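Exo-poly-alpha-D-galacturonosidase (Thermotoga maritima, PDB 3JUR) probably hydrolyses the galacturonic acid chains of pectin from their ends, as an exo-acting polygalacturonase of glycoside hydrolase family 28. Local coordinates at residues E123-T128 with V193-C198; I216-S221 with K247-E252; I356-R361 with K401-S406; V390-L395 with G422-E427. All blocks are in the same frame, centred on the assembly; numbering follows the deposited sequence.

In the fold
All four contacts join strands across the interior of one long parallel beta-helix, the fold of glycoside hydrolase family 28. Contacts 1 and 2 have centres about 10 Å apart and follow each other in the chain; strands 193-196 and 216-219 lie side by side in parallel, with V193 O 2.7 Å from H217 N. Contacts 3 and 4 come later, their centres about 5 Å apart. Their segments alternate along the chain; strands 357-359 and 388-393 are neighbours on one face and 400-406 and 422-426 on another. About 38 Å separates the centres of contacts 1 and 4; apolar packing between faces is found at both ends of this span, and contact 2 adds a backbone bond.

Contact 1. Residues E123-T128 with V193-C198; sequences ENVAIT and VQFYRC
F195 meets V125 and I127 in the interior of the beta-helix, and these three residues account for most of the surface the two segments bury against each other. The strand axes of 125-128 and 193-196 approach to 10.3 Å at 164°, so the strands run nearly antiparallel, at a distance that side chains and not backbone bonds must bridge. With CG beside its own backbone N (chi1 -58°), F195 sends its ring toward the opposite strand. V125 CG1 comes to the ring's edge, close to the ring plane, 3.8 Å from F195 CE1. I127 approaches the far end of the same ring at a slant, its CD1 3.8 Å from F195 CZ. That methyl is shared: I127 CD1 also lies 3.8 Å from V193 CG1, and the side chains of I127 and V193 pass each other in opposite directions. V125 and I127, two residues apart on one strand, thus point inward together, while A126 between them turns away.

V201 and V203 of strand 201-204 pack on F195 as well, and V117 of strand 117-120 on I127, so the strands next to each partner add to the same apolar packing. Every touching atom is carbon, so the pairing depends on dispersion and the exclusion of water; the ring is probably held by the fit of these buried apolar neighbours.

Contact 2. Residues I216-S221 with K247-E252; sequences IHPVLS and KYMLIE. Unlike the reference sequence in segment 216-221: I216 (reference Val).
K247 N donates to S221 O over 3.0 Å, with an N-H...O angle of 160° and the donor almost on the line of the C=O bond, so the backbone after the weakly bonded strand 216-219 is tied to the backbone just before strand 249-252. Both residues lie next to one of positive phi, L220 beside S221 and Y248 beside K247; at Y248 the chain turns a corner of the beta-helix. S221 also folds back on its own segment. Its OG gives a hydrogen bond of 2.9 Å to V219 O, reaching that oxygen from well above the carbonyl plane, and the same OG receives one from the backbone N of C198, a residue of contact 1.

P218 and M249 make the side-chain contact. M249 CG is anti to the backbone N (chi1 -179°) and the chain stays extended beyond it, which carries the thioether across to the proline ring. There M249 CE lies 4.0 Å from P218 CG and M249 SD 4.1 Å from the same P218 CG, the two side chains crossing at about a right angle. Sulfur and methyl are thus nearly equidistant from P218 CG.

Around this pair, I226 of strand 224-233 and I283 of strand 280-291 press on M249. Strand 216-219 runs beside 193-196, while 249-252 is flanked by 224-233 and 280-291. At the corner, Y248 OH bonds E13 of helix 6-16, which links that helix to the turn.

Contact 3. Residues I356-R361 with K401-S406; sequences IRINLR and KDILIS
No ring or other flat group lies between I356 and I358 of segment 356-361 and I405 and I403 of 401-406: this junction is made by branched aliphatic chains. The flat group with a defined partner within the segments is the N359 amide at the margin. Its OD1 accepts from R361 N at 2.9 Å, the donor standing above the amide plane, 59° out of it. This is an Asx turn, and it shapes the chain where it leaves strand 357-359.

Two isoleucine pairs do the packing, each tip to tip. I356 CD1 meets I405 CD1 at 3.8 Å, and I358 CD1 meets I403 CD1 at 3.7 Å. The corresponding CA atoms are far apart, 10.0 Å for I356 and I405, so the gap is bridged by side chains from both segments. All four place CG1 beside the backbone N, but I403 alone bends back at its second torsion (chi2 -60°). As a result, I358 CD1 faces not only the end of that chain but also I403 CG1, at 4.2 Å, whereas the I356 and I405 pair touches methyl to methyl. The pairs run in opposite order along the two segments.

Strand 388-393, next to 357-359, sends I392 onto I403 and V390 onto I405. Strand 400-406 in turn lies between 372-379 and 422-426; V376 packs against I403, and L424 against both I403 and I405.

Contact 4. Residues V390-L395 with G422-E427; sequences VRIEGL and GQLGME
Near the C-terminal end of the parallel beta-helix, V390 and I392 on strand 388-393 close the interior against L424 on strand 422-426, a strand of another face. L424 is the shared partner and divides its two methyls between them. L424 CD1 lies 3.9 Å from I392 CD1, the side chains crossing at a slant, while L424 CD2 lies 4.2 Å from V390 CG1, where the two chains reach toward each other end to end. L424 CG is anti to the backbone N (chi1 176°), which carries the fork inward to sit between V390 and I392.

G422, two residues earlier on the same strand, has no side chain, and I392 CG2 occupies the ground in front of it, 4.9 Å from G422 CA. I392 CA is 6.8 Å from G422 CA but 8.6 Å from L424 CA, so the backbones converge toward G422. I405 of strand 400-406 and V417 of strand 415-419 pack on L424 as well, so L424 also touches strands beside both of the two in contact.

The alternate residues of 390-393 serve a different surface. R391 and E393, which bracket I392, form a salt bridge on the other side of the strand; R391 also pairs with E354 and makes a cation-pi contact with Y388. R391 NE reaches E393 OE2 at 3.1 Å with a bent N-H...O angle of 137°, meeting the oxygen from 42° above the carboxylate plane.

Contact 1. Residues E123-T128 with V193-C198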
# COMPACT_ATOMS: atom_id res chain seq x y z
N GLU D 123 -5.37 -23.70 49.95
CA GLU D 123 -5.61 -22.27 49.95
C GLU D 123 -4.32 -21.55 50.34
O GLU D 123 -3.60 -22.04 51.22
CB GLU D 123 -6.72 -21.97 50.95
CG GLU D 123 -7.24 -20.55 50.97
CD GLU D 123 -8.35 -20.38 52.00
OE1 GLU D 123 -8.21 -20.90 53.13
OE2 GLU D 123 -9.37 -19.74 51.67
N ASN D 124 -4.04 -20.41 49.71
CA ASN D 124 -2.87 -19.58 50.02
C ASN D 124 -1.55 -20.34 49.86
O ASN D 124 -0.86 -20.62 50.84
CB ASN D 124 -2.96 -18.96 51.43
CG ASN D 124 -4.32 -18.33 51.70
OD1 ASN D 124 -4.88 -17.64 50.85
ND2 ASN D 124 -4.84 -18.56 52.90
N VAL D 125 -1.23 -20.69 48.62
CA VAL D 125 -0.04 -21.48 48.32
C VAL D 125 0.82 -20.73 47.31
O VAL D 125 0.30 -20.18 46.34
CB VAL D 125 -0.43 -22.90 47.82
CG1 VAL D 125 0.81 -23.68 47.41
CG2 VAL D 125 -1.18 -23.67 48.91
N ALA D 126 2.13 -20.68 47.55
CA ALA D 126 3.02 -19.92 46.68
C ALA D 126 4.32 -20.65 46.36
O ALA D 126 4.84 -21.41 47.19
CB ALA D 126 3.32 -18.55 47.29
N ILE D 127 4.82 -20.43 45.15
CA ILE D 127 6.17 -20.85 44.77
C ILE D 127 6.93 -19.61 44.32
O ILE D 127 6.56 -18.97 43.34
CB ILE D 127 6.15 -21.93 43.67
CG1 ILE D 127 5.42 -23.19 44.16
CG2 ILE D 127 7.57 -22.24 43.20
CD1 ILE D 127 4.97 -24.13 43.03
N THR D 128 7.98 -19.26 45.06
CA THR D 128 8.70 -18.00 44.85
C THR D 128 10.21 -18.24 44.78
O THR D 128 10.66 -19.38 44.94
CB THR D 128 8.39 -16.96 45.98
OG1 THR D 128 9.00 -17.38 47.21
CG2 THR D 128 6.89 -16.80 46.20
N VAL D 193 3.98 -28.76 37.58
CA VAL D 193 3.39 -28.06 38.73
C VAL D 193 1.87 -28.04 38.56
O VAL D 193 1.35 -27.51 37.57
CB VAL D 193 3.95 -26.61 38.87
CG1 VAL D 193 3.34 -25.90 40.08
CG2 VAL D 193 5.48 -26.61 38.96
N GLN D 194 1.15 -28.61 39.53
CA GLN D 194 -0.30 -28.68 39.45
C GLN D 194 -0.96 -28.24 40.75
O GLN D 194 -0.66 -28.77 41.82
CB GLN D 194 -0.79 -30.07 39.02
CG GLN D 194 -2.28 -30.15 38.66
CD GLN D 194 -2.70 -31.51 38.12
OE1 GLN D 194 -2.88 -32.47 38.87
NE2 GLN D 194 -2.87 -31.60 36.80
N PHE D 195 -1.84 -27.25 40.63
CA PHE D 195 -2.72 -26.83 41.71
C PHE D 195 -4.11 -27.30 41.33
O PHE D 195 -4.66 -26.88 40.30
CB PHE D 195 -2.71 -25.30 41.86
CG PHE D 195 -1.34 -24.73 42.13
CD1 PHE D 195 -0.85 -24.65 43.43
CD2 PHE D 195 -0.54 -24.27 41.08
CE1 PHE D 195 0.43 -24.14 43.69
CE2 PHE D 195 0.73 -23.75 41.32
CZ PHE D 195 1.22 -23.69 42.64
N TYR D 196 -4.68 -28.18 42.14
CA TYR D 196 -6.00 -28.76 41.85
C TYR D 196 -7.05 -28.26 42.84
O TYR D 196 -6.95 -28.52 44.05
CB TYR D 196 -5.92 -30.29 41.86
CG TYR D 196 -6.80 -30.93 40.82
CD1 TYR D 196 -6.26 -31.36 39.60
CD2 TYR D 196 -8.16 -31.09 41.03
CE1 TYR D 196 -7.07 -31.94 38.62
CE2 TYR D 196 -8.98 -31.67 40.07
CZ TYR D 196 -8.43 -32.10 38.87
OH TYR D 196 -9.25 -32.66 37.92
N ARG D 197 -8.04 -27.55 42.32
CA ARG D 197 -9.12 -26.94 43.11
C ARG D 197 -8.58 -26.05 44.24
O ARG D 197 -8.95 -26.21 45.41
CB ARG D 197 -10.09 -28.00 43.65
CG ARG D 197 -10.72 -28.91 42.60
CD ARG D 197 -11.88 -29.71 43.20
NE ARG D 197 -11.45 -30.61 44.28
CZ ARG D 197 -11.66 -31.92 44.31
NH1 ARG D 197 -12.31 -32.53 43.32
NH2 ARG D 197 -11.23 -32.64 45.34
N CYS D 198 -7.68 -25.13 43.88
CA CYS D 198 -7.04 -24.28 44.87
C CYS D 198 -7.49 -22.83 44.76
O CYS D 198 -7.96 -22.40 43.70
CB CYS D 198 -5.51 -24.35 44.73
SG CYS D 198 -4.83 -25.97 45.08

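Contact 2. Residues I216-S221 with K247-E252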
# COMPACT_ATOMS: atom_id res chain seq x y z
N ILE D 216 3.07 -25.63 33.95
CA ILE D 216 2.24 -25.07 35.03
C ILE D 216 0.76 -25.28 34.75
O ILE D 216 0.20 -24.72 33.79
CB ILE D 216 2.56 -23.59 35.28
CG1 ILE D 216 4.03 -23.45 35.69
CG2 ILE D 216 1.62 -23.03 36.35
CD1 ILE D 216 4.42 -22.07 36.16
N HIS D 217 0.12 -26.08 35.60
CA HIS D 217 -1.22 -26.57 35.33
C HIS D 217 -2.19 -26.33 36.49
O HIS D 217 -2.47 -27.25 37.27
CB HIS D 217 -1.15 -28.06 34.94
CG HIS D 217 -2.43 -28.63 34.40
ND1 HIS D 217 -2.67 -29.98 34.33
CD2 HIS D 217 -3.53 -28.02 33.89
CE1 HIS D 217 -3.87 -30.19 33.82
NE2 HIS D 217 -4.41 -29.01 33.54
N PRO D 218 -2.71 -25.09 36.62
CA PRO D 218 -3.76 -24.86 37.61
C PRO D 218 -5.10 -25.36 37.07
O PRO D 218 -5.44 -25.11 35.90
CB PRO D 218 -3.78 -23.33 37.78
CG PRO D 218 -3.16 -22.78 36.55
CD PRO D 218 -2.36 -23.86 35.87
N VAL D 219 -5.84 -26.07 37.92
CA VAL D 219 -7.09 -26.70 37.52
C VAL D 219 -8.17 -26.34 38.53
O VAL D 219 -7.96 -26.46 39.74
CB VAL D 219 -6.97 -28.25 37.45
CG1 VAL D 219 -8.27 -28.89 36.96
CG2 VAL D 219 -5.80 -28.68 36.57
N LEU D 220 -9.31 -25.88 38.02
CA LEU D 220 -10.49 -25.56 38.84
C LEU D 220 -10.12 -24.64 40.00
O LEU D 220 -10.65 -24.75 41.11
CB LEU D 220 -11.17 -26.85 39.32
CG LEU D 220 -11.86 -27.70 38.25
CD1 LEU D 220 -12.10 -29.11 38.77
CD2 LEU D 220 -13.16 -27.05 37.80
N SER D 221 -9.19 -23.73 39.70
CA SER D 221 -8.61 -22.85 40.69
C SER D 221 -9.03 -21.41 40.47
O SER D 221 -9.40 -21.01 39.36
CB SER D 221 -7.08 -22.97 40.67
OG SER D 221 -6.68 -24.24 41.16
N LYS D 247 -10.63 -19.35 37.13
CA LYS D 247 -11.33 -18.07 37.14
C LYS D 247 -10.47 -17.02 37.87
O LYS D 247 -9.98 -17.28 38.96
CB LYS D 247 -12.69 -18.21 37.83
CG LYS D 247 -13.61 -17.01 37.68
CD LYS D 247 -14.97 -17.23 38.33
CE LYS D 247 -15.84 -15.98 38.21
NZ LYS D 247 -17.24 -16.18 38.70
N TYR D 248 -10.33 -15.84 37.26
CA TYR D 248 -9.51 -14.74 37.79
C TYR D 248 -8.05 -15.13 37.91
O TYR D 248 -7.58 -15.57 38.98
CB TYR D 248 -10.04 -14.22 39.14
CG TYR D 248 -11.46 -13.71 39.10
CD1 TYR D 248 -11.82 -12.66 38.27
CD2 TYR D 248 -12.44 -14.26 39.93
CE1 TYR D 248 -13.13 -12.18 38.23
CE2 TYR D 248 -13.75 -13.78 39.91
CZ TYR D 248 -14.08 -12.75 39.05
OH TYR D 248 -15.37 -12.27 39.02
N MET D 249 -7.34 -14.99 36.81
CA MET D 249 -5.94 -15.35 36.74
C MET D 249 -5.17 -14.27 36.01
O MET D 249 -5.66 -13.68 35.03
CB MET D 249 -5.78 -16.70 36.04
CG MET D 249 -4.35 -17.19 35.92
SD MET D 249 -4.31 -18.94 35.49
CE MET D 249 -2.60 -19.15 35.09
N LEU D 250 -3.96 -14.01 36.50
CA LEU D 250 -3.02 -13.09 35.86
C LEU D 250 -1.73 -13.81 35.53
O LEU D 250 -1.16 -14.51 36.36
CB LEU D 250 -2.74 -11.89 36.78
CG LEU D 250 -1.62 -10.92 36.39
CD1 LEU D 250 -1.92 -10.21 35.05
CD2 LEU D 250 -1.38 -9.92 37.51
N ILE D 251 -1.29 -13.66 34.29
CA ILE D 251 -0.00 -14.17 33.82
C ILE D 251 0.71 -12.96 33.23
O ILE D 251 0.27 -12.41 32.22
CB ILE D 251 -0.14 -15.26 32.73
CG1 ILE D 251 -0.97 -16.45 33.24
CG2 ILE D 251 1.24 -15.71 32.25
CD1 ILE D 251 -1.50 -17.39 32.13
N GLU D 252 1.81 -12.55 33.86
CA GLU D 252 2.49 -11.33 33.46
C GLU D 252 4.00 -11.42 33.62
O GLU D 252 4.50 -12.15 34.48
CB GLU D 252 1.93 -10.10 34.21
CG GLU D 252 2.24 -10.05 35.71
CD GLU D 252 1.85 -8.71 36.35
OE1 GLU D 252 1.23 -7.86 35.66
OE2 GLU D 252 2.17 -8.51 37.54

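Contact 3. Residues I356-R361 with K401-S406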
# COMPACT_ATOMS: atom_id res chain seq x y z
N ILE D 356 -2.77 -15.74 12.88
CA ILE D 356 -4.07 -15.92 13.53
C ILE D 356 -4.72 -17.20 12.97
O ILE D 356 -4.92 -17.32 11.76
CB ILE D 356 -4.99 -14.70 13.32
CG1 ILE D 356 -4.39 -13.45 13.98
CG2 ILE D 356 -6.40 -14.97 13.85
CD1 ILE D 356 -4.93 -12.13 13.40
N ARG D 357 -5.02 -18.14 13.85
CA ARG D 357 -5.59 -19.42 13.47
C ARG D 357 -6.84 -19.72 14.27
O ARG D 357 -6.82 -19.74 15.50
CB ARG D 357 -4.56 -20.55 13.68
CG ARG D 357 -5.09 -21.94 13.32
CD ARG D 357 -5.02 -22.15 11.83
NE ARG D 357 -5.60 -23.41 11.37
CZ ARG D 357 -4.99 -24.59 11.35
NH1 ARG D 357 -5.63 -25.65 10.89
NH2 ARG D 357 -3.75 -24.72 11.80
N ILE D 358 -7.94 -19.97 13.57
CA ILE D 358 -9.16 -20.48 14.21
C ILE D 358 -9.59 -21.72 13.46
O ILE D 358 -9.85 -21.67 12.25
CB ILE D 358 -10.30 -19.43 14.28
CG1 ILE D 358 -9.80 -18.15 14.95
CG2 ILE D 358 -11.52 -20.01 15.03
CD1 ILE D 358 -10.84 -17.03 15.00
N ASN D 359 -9.63 -22.84 14.17
CA ASN D 359 -9.86 -24.15 13.56
C ASN D 359 -10.94 -24.94 14.30
O ASN D 359 -10.79 -25.24 15.50
CB ASN D 359 -8.55 -24.95 13.53
CG ASN D 359 -8.68 -26.27 12.79
OD1 ASN D 359 -9.66 -26.51 12.08
ND2 ASN D 359 -7.69 -27.14 12.97
N LEU D 360 -12.03 -25.26 13.59
CA LEU D 360 -13.10 -26.05 14.19
C LEU D 360 -13.07 -27.51 13.73
O LEU D 360 -14.05 -28.24 13.90
CB LEU D 360 -14.48 -25.42 13.94
CG LEU D 360 -14.96 -24.33 14.90
CD1 LEU D 360 -14.10 -23.06 14.82
CD2 LEU D 360 -16.43 -24.01 14.63
N ARG D 361 -11.94 -27.92 13.15
CA ARG D 361 -11.75 -29.28 12.67
C ARG D 361 -10.54 -29.96 13.32
O ARG D 361 -9.87 -30.78 12.70
CB ARG D 361 -11.56 -29.29 11.15
CG ARG D 361 -12.76 -28.85 10.36
CD ARG D 361 -12.32 -28.34 9.01
NE ARG D 361 -13.19 -27.26 8.55
CZ ARG D 361 -13.04 -26.62 7.39
NH1 ARG D 361 -12.05 -26.94 6.57
NH2 ARG D 361 -13.90 -25.66 7.06
N LYS D 401 -18.12 -16.87 14.02
CA LYS D 401 -18.87 -15.62 13.96
C LYS D 401 -18.15 -14.47 14.65
O LYS D 401 -17.41 -14.68 15.62
CB LYS D 401 -20.26 -15.79 14.59
CG LYS D 401 -21.18 -16.76 13.86
CD LYS D 401 -22.27 -17.26 14.81
CE LYS D 401 -23.22 -18.27 14.14
NZ LYS D 401 -22.64 -19.65 14.03
N ASP D 402 -18.39 -13.26 14.15
CA ASP D 402 -17.98 -12.02 14.83
C ASP D 402 -16.48 -11.97 15.16
O ASP D 402 -16.07 -11.77 16.30
CB ASP D 402 -18.83 -11.82 16.10
CG ASP D 402 -18.70 -10.42 16.69
OD1 ASP D 402 -18.55 -9.44 15.92
OD2 ASP D 402 -18.75 -10.30 17.94
N ILE D 403 -15.66 -12.17 14.13
CA ILE D 403 -14.22 -12.01 14.27
C ILE D 403 -13.87 -10.64 13.72
O ILE D 403 -14.20 -10.32 12.57
CB ILE D 403 -13.41 -13.11 13.52
CG1 ILE D 403 -13.94 -14.52 13.82
CG2 ILE D 403 -11.91 -12.99 13.84
CD1 ILE D 403 -13.91 -14.94 15.31
N LEU D 404 -13.21 -9.83 14.54
CA LEU D 404 -12.83 -8.47 14.16
C LEU D 404 -11.34 -8.23 14.36
O LEU D 404 -10.80 -8.47 15.45
CB LEU D 404 -13.67 -7.43 14.92
CG LEU D 404 -13.46 -5.94 14.59
CD1 LEU D 404 -13.86 -5.62 13.16
CD2 LEU D 404 -14.21 -5.03 15.58
N ILE D 405 -10.68 -7.80 13.28
CA ILE D 405 -9.28 -7.42 13.30
C ILE D 405 -9.17 -5.95 12.90
O ILE D 405 -9.66 -5.54 11.84
CB ILE D 405 -8.44 -8.31 12.34
CG1 ILE D 405 -8.63 -9.79 12.70
CG2 ILE D 405 -6.97 -7.92 12.39
CD1 ILE D 405 -8.09 -10.76 11.68
N SER D 406 -8.56 -5.13 13.76
CA SER D 406 -8.50 -3.70 13.50
C SER D 406 -7.18 -3.07 13.91
O SER D 406 -6.46 -3.60 14.78
CB SER D 406 -9.68 -2.99 14.17
OG SER D 406 -9.69 -3.30 15.55

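Contact 4. Residues V390-L395 with G422-E427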
# COMPACT_ATOMS: atom_id res chain seq x y z
N VAL D 390 -4.10 -14.82 8.27
CA VAL D 390 -5.38 -15.18 8.88
C VAL D 390 -5.93 -16.47 8.24
O VAL D 390 -6.18 -16.52 7.03
CB VAL D 390 -6.43 -14.05 8.75
CG1 VAL D 390 -7.74 -14.44 9.42
CG2 VAL D 390 -5.91 -12.75 9.35
N ARG D 391 -6.09 -17.50 9.06
CA ARG D 391 -6.66 -18.77 8.63
C ARG D 391 -7.81 -19.14 9.56
O ARG D 391 -7.58 -19.46 10.74
CB ARG D 391 -5.57 -19.84 8.63
CG ARG D 391 -5.99 -21.18 8.03
CD ARG D 391 -4.86 -22.19 8.15
NE ARG D 391 -5.24 -23.49 7.61
CZ ARG D 391 -4.42 -24.54 7.52
NH1 ARG D 391 -3.17 -24.48 7.95
NH2 ARG D 391 -4.88 -25.67 6.99
N ILE D 392 -9.04 -19.04 9.06
CA ILE D 392 -10.24 -19.25 9.88
C ILE D 392 -11.14 -20.28 9.23
O ILE D 392 -11.62 -20.08 8.11
CB ILE D 392 -11.01 -17.91 10.14
CG1 ILE D 392 -10.15 -16.95 10.96
CG2 ILE D 392 -12.37 -18.19 10.85
CD1 ILE D 392 -10.65 -15.51 10.98
N GLU D 393 -11.33 -21.40 9.91
CA GLU D 393 -12.12 -22.49 9.35
C GLU D 393 -13.20 -22.99 10.31
O GLU D 393 -12.92 -23.62 11.35
CB GLU D 393 -11.21 -23.63 8.86
CG GLU D 393 -10.37 -23.20 7.66
CD GLU D 393 -9.20 -24.12 7.36
OE1 GLU D 393 -9.25 -24.81 6.32
OE2 GLU D 393 -8.22 -24.15 8.15
N GLY D 394 -14.44 -22.68 9.97
CA GLY D 394 -15.61 -23.15 10.70
C GLY D 394 -16.21 -24.39 10.05
O GLY D 394 -15.55 -25.08 9.28
N LEU D 395 -17.46 -24.68 10.39
CA LEU D 395 -18.19 -25.81 9.79
C LEU D 395 -19.42 -25.31 9.05
O LEU D 395 -19.95 -24.25 9.36
CB LEU D 395 -18.57 -26.83 10.87
CG LEU D 395 -17.43 -27.27 11.81
CD1 LEU D 395 -17.98 -27.93 13.08
CD2 LEU D 395 -16.44 -28.18 11.10
N GLY D 422 -17.08 -18.79 7.84
CA GLY D 422 -16.78 -17.79 8.85
C GLY D 422 -17.27 -16.42 8.45
O GLY D 422 -17.64 -16.18 7.30
N GLN D 423 -17.25 -15.52 9.42
CA GLN D 423 -17.65 -14.13 9.25
C GLN D 423 -16.47 -13.30 9.76
O GLN D 423 -16.16 -13.32 10.94
CB GLN D 423 -18.92 -13.88 10.08
CG GLN D 423 -19.55 -12.49 9.93
CD GLN D 423 -20.60 -12.22 11.01
OE1 GLN D 423 -20.41 -12.58 12.18
NE2 GLN D 423 -21.71 -11.58 10.62
N LEU D 424 -15.79 -12.61 8.85
CA LEU D 424 -14.59 -11.86 9.21
C LEU D 424 -14.75 -10.38 8.89
O LEU D 424 -15.14 -10.00 7.78
CB LEU D 424 -13.34 -12.44 8.50
CG LEU D 424 -11.97 -11.76 8.63
CD1 LEU D 424 -11.46 -11.79 10.07
CD2 LEU D 424 -10.94 -12.39 7.67
N GLY D 425 -14.46 -9.55 9.89
CA GLY D 425 -14.38 -8.11 9.70
C GLY D 425 -12.98 -7.58 9.97
O GLY D 425 -12.31 -8.01 10.93
N MET D 426 -12.54 -6.66 9.11
CA MET D 426 -11.27 -5.95 9.29
C MET D 426 -11.49 -4.45 9.10
O MET D 426 -12.20 -4.03 8.18
CB MET D 426 -10.21 -6.47 8.32
CG MET D 426 -10.01 -8.00 8.37
SD MET D 426 -8.54 -8.60 7.51
CE MET D 426 -7.30 -8.35 8.76
N GLU D 427 -10.92 -3.65 10.00
CA GLU D 427 -11.04 -2.20 9.93
C GLU D 427 -9.65 -1.57 10.12
O GLU D 427 -8.97 -1.88 11.08
CB GLU D 427 -12.03 -1.69 10.98
CG GLU D 427 -13.46 -2.20 10.78
CD GLU D 427 -14.50 -1.53 11.67
OE1 GLU D 427 -14.15 -0.58 12.41
OE2 GLU D 427 -15.68 -1.95 11.61